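Local structure of amino acid ABC superfamily ATP binding cassette transporter, binding protein (4H5G) at residues A[15-20]-A[64-69]; A[19-24]-A[150-155]; A[91-96]-A[204-209]. The protein binds L-arginine and, as the extracellular substrate-binding component of an amino acid ABC transporter, probably delivers it to the membrane-embedded part. All blocks are in the same frame, centred on the assembly; numbering follows the deposited sequence. Where two conformers were deposited one is given.

Contact 1: A[15-20]-A[64-69]; sequences VVATSP and DNVLTS. With ARG (arginine), chain L.
Val66 sets its two methyl groups against the end of strand 13-18 and the residue just beyond it, where Ala17, Thr18 and Ser19 pass in front of the first turn of helix 66-71. From its CA the valine turns toward the strand, and its branches divide the work beyond CB. CG1, anti to its own backbone N (chi1 164°), lies 3.9 Å from Ala17 O and 4.2 Å from Ala17 CB. CG2 continues along the chain, coming within 3.8 Å of Thr18 C and 4.1 Å of Ser19 CB. A branched, rigid residue suits this place, since one side chain meets three successive residues.

Ala17 likewise faces the helix, and its single methyl lets the two backbones approach to 5.8 Å between Ala17 CA and Val66 CA. In the conformer given here, Ser69 OG lies between its own backbone N and carbonyl carbon (chi1 68°) and donates to Val66 O at 2.7 Å, a bond to the preceding helical turn that gives the hydroxyl a partner beside Ala17 CB. Thr18 turns the other way and sends OG1 to Val79 O.

Strand 13-18 is the middle strand of a parallel sheet, between 55-60 and 77-78, and helix 66-71 belongs to the beta-alpha-beta crossover linking those two. Past the strand end, Ser19 O accepts NH1 of the bound arginine at 2.9 Å. No hydrogen bond joins the two segments, so the apolar packing of small and branched side chains carries the join of strand to helix, right beside a ligand-binding carbonyl.

Contact 2: A[19-24]-A[150-155]; sequences SPDYAP and LTNMGE. With ARG (arginine), chain L; SO4 (sulfate ion), chain C.
Met153 CE touches the edge of the Tyr22 ring, near the ring plane and 3.9 Å from CE1, while one face of the same ring is occupied by the bound arginine. The ligand's NE stands 3.4 Å above that face, displaced toward the rim, and farther along the ligand CD lies 3.5 Å from Tyr22 CE2. An aromatic residue suits this position because its flat surface can follow both the guanidinium and the methylene part of the ligand. The methionine chain, bent at chi2 (56°) and chi3, curls its methyl to the ring edge.

The second flat group, the Asp21 carboxylate, works with both oxygens. OD1 accepts the ligand's NH2 at 2.9 Å, pairing negative with positive charge. OD2 receives Met153 N at 2.8 Å in an almost straight bond (177°), met on the anti side and 34° out of the carboxylate plane. Because Met153 N opens helix 153-162, the helix terminus probably helps to stabilise the aspartate's negative charge. A water also donates to Asp21 OD2, at 2.9 Å, and to Thr151 O, while Gln129 NE2 adds a weak bond to OD2. Asn152 is the N-cap: in the conformer given, its OD1 takes weak bonds from Gly154 N and Glu155 N. Thr151 N and OG1 hold a sulfate, probably from the crystallisation liquor.

The contact spans the ligand cleft of this type II periplasmic-binding-protein fold, joining the loop after strand 13-18 to the lobe with the five-stranded mixed sheet. There Met153 packs on Val168 and Met170 of strand 167-171 and on Tyr178 of helix 172-181, while Tyr22 rests against Met170 and Val174, its OH bonded to Asp171.

Contact 3: A[91-96]-A[204-209]; sequences VFDFSI and LRKNSD. With ACT (acetate ion), chain G.
Asp93 and Leu204 form the hydrogen-bonded pair of a short two-stranded antiparallel ladder, strand 92-94 against 203-205, with their side chains on the same face. Asp93 N donates to Leu204 O at 3.0 Å, and Leu204 N returns the bond to Asp93 O at 2.9 Å. The ladder ties the chain just before the strands of the other lobe to the chain after them, consistent with the lobe exchange of the type II periplasmic-binding-protein fold.

The Lys206 side chain crosses that of Asp93 at about a right angle. Its CG passes 3.3 Å from Val91 O, the chain bends only at its last torsion (chi4 -85°), and NZ is thereby brought to Asp93 OD1 at 3.0 Å, a salt bridge reached on the anti side of the carboxylate. The same ammonium also donates to Phe92 O, from above the carbonyl plane, and to Lys89 O, so three oxygens grip it. A lysine suits this place: its charge answers both the carboxylate and the carbonyls. Asp93 OD2 lies 4.1 Å from Asp209 OD1; a water close to OD2, farther from Asp209 OD1, accepts from Ser208 N and may ease the repulsion.

Phe92 leaves its CA away from the other strand, yet CB and the ring edge stay close to Leu204 O, and the ring packs on Leu67, Leu70 and Gln71 of helix 66-71. Arg205 sends NH1 to Leu70 O and Ala75 O, and its NE holds an acetate probably from the crystallisation liquor. Another water donates to Val91 O and accepts from Lys206 N at 2.9 Å.

In the fold
The touching residues of contact 1 are all buried, whereas contact 2 is partly buried and contact 3, whose centre lies about 18 Å from the centre of the chain, reaches the surface. Contacts 1 and 2 share the turn after strand 13-18 (Ser19 and Pro20) and both touch the arginine, their centres about 12 Å apart. Contacts 1 and 3 both draw on helix 66-71: Leu67 O of the first meets Phe92 CZ of the third at 3.3 Å. Contacts 2 and 3 do not touch. The chemistry changes accordingly, from apolar packing inside one lobe, through charged and aromatic ligand recognition between lobes, to backbone pairing with a salt bridge and waters at the periphery.

Contact 1: A[15-20]-A[64-69]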
# COMPACT_ATOMS: atom_id res chain seq x y z
N VAL A 15 -2.97 17.58 2.00
CA VAL A 15 -4.03 16.58 1.88
C VAL A 15 -3.45 15.35 1.21
O VAL A 15 -2.90 15.44 0.13
CB VAL A 15 -5.23 17.12 1.07
CG1 VAL A 15 -6.31 16.06 0.94
CG2 VAL A 15 -5.78 18.40 1.72
N VAL A 16 -3.57 14.20 1.86
CA VAL A 16 -2.95 12.98 1.36
C VAL A 16 -4.03 11.92 1.16
O VAL A 16 -4.72 11.55 2.10
CB VAL A 16 -1.91 12.44 2.37
CG1 VAL A 16 -1.36 11.09 1.93
CG2 VAL A 16 -0.77 13.45 2.59
N ALA A 17 -4.17 11.44 -0.08
CA ALA A 17 -5.14 10.39 -0.40
C ALA A 17 -4.55 9.03 -0.05
O ALA A 17 -3.40 8.74 -0.38
CB ALA A 17 -5.51 10.44 -1.87
N THR A 18 -5.33 8.19 0.62
CA THR A 18 -4.84 6.86 0.98
C THR A 18 -6.00 5.87 1.07
O THR A 18 -7.16 6.26 1.03
CB THR A 18 -4.05 6.85 2.31
OG1 THR A 18 -3.25 5.67 2.38
CG2 THR A 18 -4.99 6.86 3.53
N SER A 19 -5.67 4.59 1.22
CA SER A 19 -6.66 3.53 1.36
C SER A 19 -6.30 2.70 2.59
O SER A 19 -5.44 1.83 2.53
CB SER A 19 -6.67 2.64 0.10
OG SER A 19 -7.44 1.46 0.27
N PRO A 20 -6.97 2.98 3.73
CA PRO A 20 -6.56 2.35 4.99
C PRO A 20 -7.06 0.92 5.19
O PRO A 20 -7.76 0.64 6.16
CB PRO A 20 -7.17 3.29 6.04
CG PRO A 20 -8.40 3.81 5.38
CD PRO A 20 -8.07 3.94 3.91
N ASP A 64 -8.50 1.80 -5.57
CA ASP A 64 -8.67 2.03 -7.00
C ASP A 64 -9.10 3.45 -7.38
O ASP A 64 -9.16 3.79 -8.57
CB ASP A 64 -9.58 0.98 -7.67
CG ASP A 64 -10.99 0.95 -7.10
OD1 ASP A 64 -11.31 1.77 -6.23
OD2 ASP A 64 -11.77 0.09 -7.55
N ASN A 65 -9.37 4.28 -6.37
CA ASN A 65 -9.66 5.70 -6.64
C ASN A 65 -8.61 6.66 -6.09
O ASN A 65 -8.75 7.87 -6.24
CB ASN A 65 -11.06 6.08 -6.12
CG ASN A 65 -11.87 6.85 -7.15
OD1 ASN A 65 -11.40 7.07 -8.28
ND2 ASN A 65 -13.08 7.23 -6.79
N VAL A 66 -7.56 6.12 -5.47
CA VAL A 66 -6.54 6.96 -4.85
C VAL A 66 -5.80 7.81 -5.90
O VAL A 66 -5.70 9.04 -5.77
CB VAL A 66 -5.56 6.12 -4.01
CG1 VAL A 66 -4.28 6.90 -3.70
CG2 VAL A 66 -6.21 5.65 -2.70
N LEU A 67 -5.29 7.17 -6.94
CA LEU A 67 -4.58 7.94 -7.98
C LEU A 67 -5.49 8.90 -8.74
O LEU A 67 -5.10 10.02 -9.07
CB LEU A 67 -3.83 6.99 -8.92
CG LEU A 67 -2.64 6.31 -8.23
CD1 LEU A 67 -2.05 5.25 -9.17
CD2 LEU A 67 -1.57 7.33 -7.86
N THR A 68 -6.72 8.49 -9.01
CA THR A 68 -7.68 9.36 -9.70
C THR A 68 -7.98 10.61 -8.87
O THR A 68 -8.09 11.71 -9.40
CB THR A 68 -8.99 8.60 -10.03
OG1 THR A 68 -8.70 7.55 -10.96
CG2 THR A 68 -10.03 9.54 -10.64
N SER A 69 -8.10 10.44 -7.56
CA SER A 69 -8.39 11.59 -6.69
C SER A 69 -7.22 12.57 -6.67
O SER A 69 -7.42 13.78 -6.60
CB SER A 69 -8.75 11.15 -5.27
OG SER A 69 -7.64 10.58 -4.60
N ARG L . 1.58 -1.92 -4.13
CA ARG L . 0.35 -2.24 -4.89
C ARG L . 0.08 -1.19 -5.95
O ARG L . 0.60 -0.07 -5.91
CB ARG L . -0.86 -2.36 -3.95
CG ARG L . -1.05 -1.18 -3.00
CD ARG L . -2.39 -1.28 -2.26
NE ARG L . -2.51 -0.25 -1.21
CZ ARG L . -3.54 -0.12 -0.38
NH1 ARG L . -3.54 0.85 0.54
NH2 ARG L . -4.57 -0.95 -0.47
OXT ARG L . -0.68 -1.46 -6.88

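Contact 2: A[19-24]-A[150-155]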
# COMPACT_ATOMS: atom_id res chain seq x y z
N SER A 19 -5.67 4.59 1.22
CA SER A 19 -6.66 3.53 1.36
C SER A 19 -6.30 2.70 2.59
O SER A 19 -5.44 1.83 2.53
CB SER A 19 -6.67 2.64 0.10
OG SER A 19 -7.44 1.46 0.27
N PRO A 20 -6.97 2.98 3.73
CA PRO A 20 -6.56 2.35 4.99
C PRO A 20 -7.06 0.92 5.19
O PRO A 20 -7.76 0.64 6.16
CB PRO A 20 -7.17 3.29 6.04
CG PRO A 20 -8.40 3.81 5.38
CD PRO A 20 -8.07 3.94 3.91
N ASP A 21 -6.68 0.03 4.27
CA ASP A 21 -7.03 -1.40 4.36
C ASP A 21 -5.78 -2.25 4.23
O ASP A 21 -5.83 -3.36 3.70
CB ASP A 21 -8.03 -1.79 3.26
CG ASP A 21 -7.47 -1.56 1.84
OD1 ASP A 21 -6.44 -0.89 1.72
OD2 ASP A 21 -8.08 -2.05 0.86
N TYR A 22 -4.65 -1.75 4.72
CA TYR A 22 -3.36 -2.30 4.28
C TYR A 22 -2.29 -2.18 5.36
O TYR A 22 -1.23 -1.61 5.13
CB TYR A 22 -2.93 -1.54 3.00
CG TYR A 22 -2.32 -2.41 1.89
CD1 TYR A 22 -2.98 -3.55 1.44
CD2 TYR A 22 -1.12 -2.06 1.29
CE1 TYR A 22 -2.44 -4.34 0.41
CE2 TYR A 22 -0.56 -2.85 0.27
CZ TYR A 22 -1.24 -3.98 -0.16
OH TYR A 22 -0.71 -4.76 -1.17
N ALA A 23 -2.56 -2.73 6.55
CA ALA A 23 -1.56 -2.76 7.62
C ALA A 23 -0.34 -3.56 7.16
O ALA A 23 -0.49 -4.66 6.64
CB ALA A 23 -2.16 -3.40 8.86
N PRO A 24 0.88 -3.07 7.43
CA PRO A 24 1.27 -1.95 8.30
C PRO A 24 1.43 -0.60 7.62
O PRO A 24 1.86 0.34 8.29
CB PRO A 24 2.63 -2.41 8.82
CG PRO A 24 3.21 -3.11 7.63
CD PRO A 24 2.06 -3.85 7.00
N LEU A 150 -11.21 -7.65 -6.00
CA LEU A 150 -12.05 -7.02 -4.98
C LEU A 150 -11.56 -5.62 -4.69
O LEU A 150 -10.37 -5.35 -4.72
CB LEU A 150 -12.02 -7.87 -3.71
CG LEU A 150 -12.66 -9.24 -3.97
CD1 LEU A 150 -12.23 -10.24 -2.92
CD2 LEU A 150 -14.17 -9.11 -4.00
N THR A 151 -12.48 -4.71 -4.40
CA THR A 151 -12.10 -3.32 -4.15
C THR A 151 -11.27 -3.15 -2.87
O THR A 151 -10.27 -2.46 -2.87
CB THR A 151 -13.35 -2.43 -4.07
OG1 THR A 151 -14.08 -2.52 -5.30
CG2 THR A 151 -12.97 -1.00 -3.83
N ASN A 152 -11.71 -3.79 -1.79
CA ASN A 152 -11.14 -3.62 -0.44
C ASN A 152 -10.32 -4.85 -0.04
O ASN A 152 -10.82 -5.98 -0.17
CB ASN A 152 -12.29 -3.43 0.57
CG ASN A 152 -11.82 -3.04 1.97
OD1 ASN A 152 -11.40 -3.89 2.78
ND2 ASN A 152 -11.94 -1.76 2.28
N MET A 153 -9.10 -4.66 0.46
CA MET A 153 -8.26 -5.80 0.84
C MET A 153 -8.84 -6.60 2.01
O MET A 153 -8.68 -7.82 2.06
CB MET A 153 -6.82 -5.36 1.17
CG MET A 153 -5.90 -6.53 1.58
SD MET A 153 -5.85 -7.85 0.34
CE MET A 153 -4.95 -7.02 -0.97
N GLY A 154 -9.50 -5.92 2.94
CA GLY A 154 -10.14 -6.60 4.06
C GLY A 154 -11.19 -7.59 3.59
O GLY A 154 -11.35 -8.68 4.16
N GLU A 155 -11.91 -7.23 2.53
CA GLU A 155 -12.93 -8.13 1.97
C GLU A 155 -12.28 -9.34 1.31
O GLU A 155 -12.79 -10.46 1.42
CB GLU A 155 -13.85 -7.38 0.99
CG GLU A 155 -14.82 -8.28 0.21
CD GLU A 155 -15.83 -9.01 1.09
OE1 GLU A 155 -16.07 -8.57 2.24
OE2 GLU A 155 -16.40 -10.03 0.63
N ARG L . 1.58 -1.92 -4.13
CA ARG L . 0.35 -2.24 -4.89
C ARG L . 0.08 -1.19 -5.95
O ARG L . 0.60 -0.07 -5.91
CB ARG L . -0.86 -2.36 -3.95
CG ARG L . -1.05 -1.18 -3.00
CD ARG L . -2.39 -1.28 -2.26
NE ARG L . -2.51 -0.25 -1.21
CZ ARG L . -3.54 -0.12 -0.38
NH1 ARG L . -3.54 0.85 0.54
NH2 ARG L . -4.57 -0.95 -0.47
OXT ARG L . -0.68 -1.46 -6.88
S SO4 C . -16.46 -5.20 -4.96
O1 SO4 C . -15.16 -5.60 -4.45
O2 SO4 C . -16.74 -5.92 -6.20
O3 SO4 C . -17.47 -5.51 -3.95
O4 SO4 C . -16.46 -3.76 -5.24
O HOH W 1 -9.50 -0.21 -0.80

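Contact 3: A[91-96]-A[204-209]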
# COMPACT_ATOMS: atom_id res chain seq x y z
N VAL A 91 1.67 9.14 -16.09
CA VAL A 91 0.58 10.03 -15.66
C VAL A 91 0.97 10.87 -14.44
O VAL A 91 0.58 12.03 -14.34
CB VAL A 91 -0.69 9.22 -15.32
CG1 VAL A 91 -1.83 10.15 -14.86
CG2 VAL A 91 -1.12 8.37 -16.50
N PHE A 92 1.74 10.28 -13.53
CA PHE A 92 2.15 10.94 -12.29
C PHE A 92 3.66 11.06 -12.18
O PHE A 92 4.39 10.33 -12.85
CB PHE A 92 1.64 10.14 -11.09
CG PHE A 92 0.17 9.94 -11.10
CD1 PHE A 92 -0.67 10.93 -10.63
CD2 PHE A 92 -0.38 8.78 -11.60
CE1 PHE A 92 -2.04 10.77 -10.65
CE2 PHE A 92 -1.76 8.61 -11.63
CZ PHE A 92 -2.58 9.61 -11.15
N ASP A 93 4.12 11.97 -11.34
CA ASP A 93 5.51 11.94 -10.92
C ASP A 93 5.57 11.21 -9.61
O ASP A 93 4.58 11.12 -8.90
CB ASP A 93 6.08 13.34 -10.77
CG ASP A 93 6.50 13.94 -12.10
OD1 ASP A 93 6.64 13.21 -13.10
OD2 ASP A 93 6.71 15.16 -12.13
N PHE A 94 6.73 10.65 -9.30
CA PHE A 94 6.87 9.95 -8.03
C PHE A 94 8.08 10.47 -7.29
O PHE A 94 9.07 10.90 -7.90
CB PHE A 94 7.03 8.44 -8.23
CG PHE A 94 5.74 7.72 -8.55
CD1 PHE A 94 5.33 7.55 -9.86
CD2 PHE A 94 4.94 7.22 -7.53
CE1 PHE A 94 4.14 6.89 -10.16
CE2 PHE A 94 3.75 6.55 -7.82
CZ PHE A 94 3.36 6.39 -9.14
N SER A 95 7.99 10.39 -5.97
CA SER A 95 9.12 10.66 -5.10
C SER A 95 10.12 9.55 -5.33
O SER A 95 9.81 8.54 -5.97
CB SER A 95 8.66 10.62 -3.64
OG SER A 95 8.41 9.30 -3.23
N ILE A 96 11.33 9.72 -4.80
CA ILE A 96 12.26 8.60 -4.67
C ILE A 96 11.55 7.49 -3.87
O ILE A 96 10.64 7.77 -3.09
CB ILE A 96 13.57 9.03 -3.99
CG1 ILE A 96 13.31 9.52 -2.57
CG2 ILE A 96 14.30 10.08 -4.86
CD1 ILE A 96 14.58 9.94 -1.80
N LEU A 204 2.68 12.23 -7.01
CA LEU A 204 2.31 13.65 -7.15
C LEU A 204 1.79 13.89 -8.55
O LEU A 204 2.10 13.14 -9.46
CB LEU A 204 3.54 14.55 -6.97
CG LEU A 204 4.43 14.34 -5.76
CD1 LEU A 204 5.57 13.34 -6.08
CD2 LEU A 204 5.00 15.68 -5.26
N ARG A 205 1.03 14.96 -8.75
CA ARG A 205 0.70 15.35 -10.12
C ARG A 205 1.97 15.80 -10.84
O ARG A 205 2.93 16.24 -10.20
CB ARG A 205 -0.38 16.45 -10.15
CG ARG A 205 -1.78 15.96 -9.73
CD ARG A 205 -2.83 17.06 -9.88
NE ARG A 205 -2.53 18.21 -9.03
CZ ARG A 205 -2.84 18.28 -7.73
NH1 ARG A 205 -3.48 17.28 -7.14
NH2 ARG A 205 -2.51 19.37 -7.04
N LYS A 206 1.99 15.68 -12.16
CA LYS A 206 3.18 16.09 -12.91
C LYS A 206 3.46 17.58 -12.75
O LYS A 206 2.57 18.34 -12.39
CB LYS A 206 3.04 15.71 -14.39
CG LYS A 206 3.11 14.20 -14.59
CD LYS A 206 3.69 13.84 -15.94
CE LYS A 206 3.97 12.35 -16.03
NZ LYS A 206 5.30 11.98 -15.47
N ASN A 207 4.71 17.98 -12.98
CA ASN A 207 5.14 19.37 -12.81
C ASN A 207 4.95 19.90 -11.39
O ASN A 207 4.52 21.03 -11.20
CB ASN A 207 4.44 20.29 -13.82
CG ASN A 207 4.59 19.82 -15.24
OD1 ASN A 207 5.65 19.33 -15.64
ND2 ASN A 207 3.51 19.92 -16.02
N SER A 208 5.26 19.06 -10.41
CA SER A 208 5.22 19.47 -9.01
C SER A 208 6.62 19.36 -8.42
O SER A 208 6.79 18.89 -7.29
CB SER A 208 4.25 18.58 -8.22
OG SER A 208 2.95 18.59 -8.78
N ASP A 209 7.63 19.80 -9.19
CA ASP A 209 9.03 19.60 -8.78
C ASP A 209 9.39 20.21 -7.44
O ASP A 209 10.20 19.65 -6.70
CB ASP A 209 9.99 20.12 -9.85
CG ASP A 209 9.96 19.30 -11.13
OD1 ASP A 209 9.33 18.22 -11.14
OD2 ASP A 209 10.58 19.73 -12.13
C ACT G . -1.49 21.19 -9.79
O ACT G . -1.17 20.28 -10.58
OXT ACT G . -0.65 21.49 -8.91
CH3 ACT G . -2.81 21.90 -9.88
O HOH W 2 -0.31 14.16 -13.08
O HOH W 3 6.62 16.66 -10.14